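Local coordinates for flagellar hook-associated protein 2 (Helicobacter pylori, PDB 6IWY) that caps the distal end of the growing flagellar filament, promoting flagellin polymerisation there and keeping exported subunits from leaking away, at residues Glu152-Glu166 against Ile222-Lys236. Numbering follows the deposited sequence.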
# COMPACT_ATOMS: atom_id res chain seq x y z
N GLU A 152 23.07 8.33 11.27
CA GLU A 152 23.25 6.87 11.29
C GLU A 152 21.97 6.16 10.81
O GLU A 152 22.03 5.08 10.31
CB GLU A 152 23.68 6.43 12.69
CG GLU A 152 25.03 6.98 13.03
CD GLU A 152 25.62 6.47 14.34
OE1 GLU A 152 24.91 6.45 15.37
OE2 GLU A 152 26.82 6.11 14.34
N VAL A 153 20.82 6.80 10.96
CA VAL A 153 19.56 6.35 10.40
C VAL A 153 18.80 7.59 9.98
O VAL A 153 18.66 8.50 10.78
CB VAL A 153 18.71 5.56 11.42
CG1 VAL A 153 17.20 5.49 10.97
CG2 VAL A 153 19.27 4.14 11.61
N SER A 154 18.29 7.61 8.75
CA SER A 154 17.35 8.66 8.33
C SER A 154 16.28 8.10 7.41
O SER A 154 16.52 7.14 6.70
CB SER A 154 18.06 9.80 7.62
OG SER A 154 18.33 9.47 6.29
N LEU A 155 15.10 8.70 7.49
CA LEU A 155 13.93 8.32 6.72
C LEU A 155 13.81 9.27 5.54
O LEU A 155 13.69 10.50 5.74
CB LEU A 155 12.66 8.51 7.57
CG LEU A 155 12.11 7.33 8.32
CD1 LEU A 155 11.05 7.80 9.24
CD2 LEU A 155 11.55 6.36 7.28
N ASN A 156 13.81 8.71 4.34
CA ASN A 156 13.57 9.48 3.12
C ASN A 156 12.17 9.23 2.61
O ASN A 156 11.85 8.13 2.16
CB ASN A 156 14.55 9.09 2.06
CG ASN A 156 15.32 10.24 1.56
OD1 ASN A 156 16.32 10.63 2.20
ND2 ASN A 156 14.89 10.81 0.44
N LEU A 157 11.34 10.28 2.68
CA LEU A 157 9.95 10.24 2.29
C LEU A 157 9.68 11.41 1.39
O LEU A 157 10.43 12.41 1.41
CB LEU A 157 9.07 10.37 3.51
CG LEU A 157 9.09 9.19 4.47
CD1 LEU A 157 8.90 9.65 5.92
CD2 LEU A 157 8.00 8.26 4.07
N LYS A 158 8.58 11.30 0.63
CA LYS A 158 8.08 12.38 -0.20
C LYS A 158 7.31 13.37 0.67
O LYS A 158 6.43 12.99 1.40
CB LYS A 158 7.16 11.85 -1.29
CG LYS A 158 6.89 12.85 -2.36
CD LYS A 158 6.09 12.28 -3.52
CE LYS A 158 4.59 12.19 -3.23
NZ LYS A 158 3.82 12.47 -4.48
N GLY A 159 7.64 14.65 0.56
CA GLY A 159 7.02 15.68 1.40
C GLY A 159 5.78 16.35 0.82
O GLY A 159 5.39 16.15 -0.31
N ALA A 160 5.18 17.19 1.64
CA ALA A 160 4.05 18.01 1.25
C ALA A 160 4.27 18.79 -0.06
O ALA A 160 3.32 19.09 -0.77
CB ALA A 160 3.73 18.97 2.38
N ASP A 161 5.53 19.09 -0.38
CA ASP A 161 5.89 19.85 -1.58
C ASP A 161 6.15 18.98 -2.82
O ASP A 161 6.54 19.52 -3.86
CB ASP A 161 7.15 20.69 -1.30
CG ASP A 161 8.38 19.83 -1.02
OD1 ASP A 161 8.26 18.59 -0.94
OD2 ASP A 161 9.49 20.40 -0.89
N GLY A 162 6.00 17.66 -2.70
CA GLY A 162 6.29 16.71 -3.79
C GLY A 162 7.76 16.32 -3.99
O GLY A 162 8.07 15.56 -4.91
N ASN A 163 8.65 16.80 -3.13
CA ASN A 163 10.08 16.48 -3.22
C ASN A 163 10.46 15.50 -2.14
O ASN A 163 9.89 15.58 -1.05
CB ASN A 163 10.91 17.74 -3.02
CG ASN A 163 10.59 18.82 -4.03
OD1 ASN A 163 10.89 18.69 -5.21
ND2 ASN A 163 9.98 19.90 -3.56
N MET A 164 11.42 14.60 -2.41
CA MET A 164 11.98 13.74 -1.36
C MET A 164 12.80 14.59 -0.36
O MET A 164 13.53 15.51 -0.74
CB MET A 164 12.85 12.60 -1.92
CG MET A 164 12.14 11.57 -2.81
SD MET A 164 10.83 10.59 -2.03
CE MET A 164 11.73 9.67 -0.78
N HIS A 165 12.64 14.29 0.92
CA HIS A 165 13.41 14.93 2.02
C HIS A 165 13.84 13.90 3.04
O HIS A 165 13.22 12.88 3.19
CB HIS A 165 12.58 15.97 2.75
CG HIS A 165 12.15 17.11 1.88
ND1 HIS A 165 12.94 18.22 1.67
CD2 HIS A 165 11.03 17.29 1.14
CE1 HIS A 165 12.32 19.04 0.84
NE2 HIS A 165 11.16 18.50 0.51
N GLU A 166 14.89 14.23 3.77
CA GLU A 166 15.54 13.33 4.68
C GLU A 166 15.19 13.76 6.10
O GLU A 166 15.32 14.91 6.46
CB GLU A 166 17.04 13.41 4.42
CG GLU A 166 17.76 12.07 4.53
CD GLU A 166 19.15 12.01 3.84
OE1 GLU A 166 19.53 12.95 3.07
OE2 GLU A 166 19.87 11.00 4.10
N ILE A 222 6.33 1.33 7.96
CA ILE A 222 6.11 2.72 7.51
C ILE A 222 5.19 2.57 6.30
O ILE A 222 5.44 1.73 5.44
CB ILE A 222 7.45 3.42 7.13
CG1 ILE A 222 8.50 3.17 8.23
CG2 ILE A 222 7.27 4.95 6.97
CD1 ILE A 222 9.94 3.65 7.90
N ASN A 223 4.09 3.30 6.25
CA ASN A 223 3.19 3.28 5.10
C ASN A 223 2.94 4.70 4.69
O ASN A 223 2.79 5.58 5.55
CB ASN A 223 1.86 2.59 5.41
CG ASN A 223 0.80 2.77 4.30
OD1 ASN A 223 -0.32 3.14 4.58
ND2 ASN A 223 1.16 2.50 3.05
N ASP A 224 2.98 4.92 3.37
CA ASP A 224 2.60 6.17 2.74
C ASP A 224 1.46 5.90 1.75
O ASP A 224 1.67 5.27 0.72
CB ASP A 224 3.79 6.77 2.00
CG ASP A 224 3.46 8.13 1.35
OD1 ASP A 224 2.41 8.76 1.68
OD2 ASP A 224 4.28 8.57 0.50
N ARG A 225 0.26 6.38 2.07
CA ARG A 225 -0.87 6.13 1.23
C ARG A 225 -0.77 6.85 -0.09
O ARG A 225 -1.41 6.43 -1.05
CB ARG A 225 -2.16 6.58 1.88
CG ARG A 225 -2.55 5.94 3.17
CD ARG A 225 -3.82 6.68 3.78
NE ARG A 225 -3.93 6.34 5.21
CZ ARG A 225 -4.61 5.30 5.71
NH1 ARG A 225 -5.30 4.47 4.91
NH2 ARG A 225 -4.58 5.08 7.03
N ARG A 226 0.00 7.93 -0.18
CA ARG A 226 0.15 8.58 -1.49
C ARG A 226 1.05 7.79 -2.44
O ARG A 226 1.07 8.06 -3.64
CB ARG A 226 0.65 10.03 -1.44
CG ARG A 226 0.18 10.90 -0.29
CD ARG A 226 1.35 10.97 0.69
NE ARG A 226 2.04 12.23 0.56
CZ ARG A 226 3.34 12.42 0.73
NH1 ARG A 226 4.17 11.43 1.02
NH2 ARG A 226 3.81 13.66 0.57
N GLY A 227 1.77 6.81 -1.91
CA GLY A 227 2.58 5.94 -2.73
C GLY A 227 4.00 6.38 -3.01
O GLY A 227 4.69 5.72 -3.74
N GLY A 228 4.46 7.47 -2.42
CA GLY A 228 5.81 7.95 -2.72
C GLY A 228 6.92 7.01 -2.26
O GLY A 228 6.73 6.20 -1.38
N ASN A 229 8.08 7.14 -2.88
CA ASN A 229 9.28 6.46 -2.44
C ASN A 229 9.47 6.57 -0.94
O ASN A 229 9.21 7.62 -0.36
CB ASN A 229 10.48 7.07 -3.14
CG ASN A 229 10.51 6.75 -4.62
OD1 ASN A 229 9.65 6.05 -5.14
ND2 ASN A 229 11.50 7.27 -5.30
N ILE A 230 9.85 5.46 -0.33
CA ILE A 230 10.31 5.41 1.05
C ILE A 230 11.71 4.75 1.09
O ILE A 230 11.93 3.71 0.44
CB ILE A 230 9.39 4.56 1.94
CG1 ILE A 230 7.96 5.07 1.91
CG2 ILE A 230 9.90 4.57 3.41
CD1 ILE A 230 7.00 4.07 2.60
N GLU A 231 12.64 5.36 1.84
CA GLU A 231 13.98 4.83 2.08
C GLU A 231 14.38 4.99 3.53
O GLU A 231 14.12 6.01 4.15
CB GLU A 231 15.03 5.55 1.25
CG GLU A 231 14.70 5.64 -0.23
CD GLU A 231 15.81 6.32 -1.08
OE1 GLU A 231 15.69 6.27 -2.35
OE2 GLU A 231 16.77 6.91 -0.50
N VAL A 232 15.03 3.96 4.08
CA VAL A 232 15.64 4.02 5.38
C VAL A 232 17.12 3.93 5.13
O VAL A 232 17.62 2.90 4.71
CB VAL A 232 15.19 2.85 6.25
CG1 VAL A 232 15.84 2.91 7.66
CG2 VAL A 232 13.66 2.83 6.32
N LYS A 233 17.81 5.03 5.35
CA LYS A 233 19.22 5.15 5.01
C LYS A 233 20.07 5.35 6.25
O LYS A 233 19.58 5.73 7.30
CB LYS A 233 19.40 6.36 4.10
CG LYS A 233 19.05 6.08 2.65
CD LYS A 233 18.45 7.31 1.94
CE LYS A 233 19.28 8.61 2.10
NZ LYS A 233 20.64 8.53 1.46
N GLY A 234 21.35 5.10 6.10
CA GLY A 234 22.27 5.27 7.18
C GLY A 234 23.07 4.03 7.51
O GLY A 234 22.67 2.90 7.21
N SER A 235 24.21 4.26 8.14
CA SER A 235 25.11 3.22 8.57
C SER A 235 24.43 2.26 9.51
O SER A 235 24.80 1.08 9.56
CB SER A 235 26.38 3.81 9.21
OG SER A 235 26.10 4.54 10.38
N LYS A 236 23.41 2.70 10.23
CA LYS A 236 22.67 1.79 11.12
C LYS A 236 21.25 1.36 10.71
O LYS A 236 20.53 0.83 11.55
CB LYS A 236 22.65 2.37 12.53
CG LYS A 236 24.02 2.58 13.09
CD LYS A 236 23.98 2.96 14.55
CE LYS A 236 25.40 3.02 15.13
NZ LYS A 236 25.42 3.66 16.47
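Ser-154 pairs with Lys-233, and Asn-156 with Glu-231, as hydrogen-bonded pairs of two antiparallel strands, 154-158 and 230-233, whose axes lie 164° apart. Asn-156 N reaches Glu-231 O at 2.7 Å. On one face of this pair Leu-155 and Ile-222, the latter reaching in from strand 219-224, pass each other in opposite directions, CD2 against CD1, while Leu-157 lies alongside Ile-230, pointing the same way, with Leu-157 CD2 3.9 Å from Ile-230 CG1. On the other, Asn-156 and Glu-231 lie flank to flank, and the bent chain of Lys-233 swings across to Glu-166, whose OE2 stands 3.7 Å from Lys-233 NZ in a long salt bridge. Ser-154 OG, 3.1 Å from Glu-166 OE2, holds that carboxylate by its anti lone pair.

Both ends are clamped. Arg-226 bends at chi2 (103°) and chi3, which carries its guanidinium end-on to Lys-158 O; Arg-226 NH1 and NH2 each lie 2.8 Å from that oxygen and approach one face of its carbonyl plane. Lys-158 CE sits over the guanidinium, and a salt bridge joins Asp-224 OD2 to Arg-226 NH1 at 2.9 Å. At the far end, Lys-236 N binds Glu-152 O, and the extended side chains run side by side until Lys-236 NZ meets Glu-152 OE1 at 3.0 Å, from above the carboxylate plane. Ser-142 O and Gly-144 N, respectively, also bind these two atoms.

Leu-131, on strand 129-132, packs against Ile-230 and Val-232. The whole exemplifies an edge strand, 230-233, added to a beta-hairpin, 154-158 with 164-173, in a four-stranded antiparallel sheet whose apolar face packs against a neighbouring three-stranded sheet, the source of Ile-222 and Leu-131.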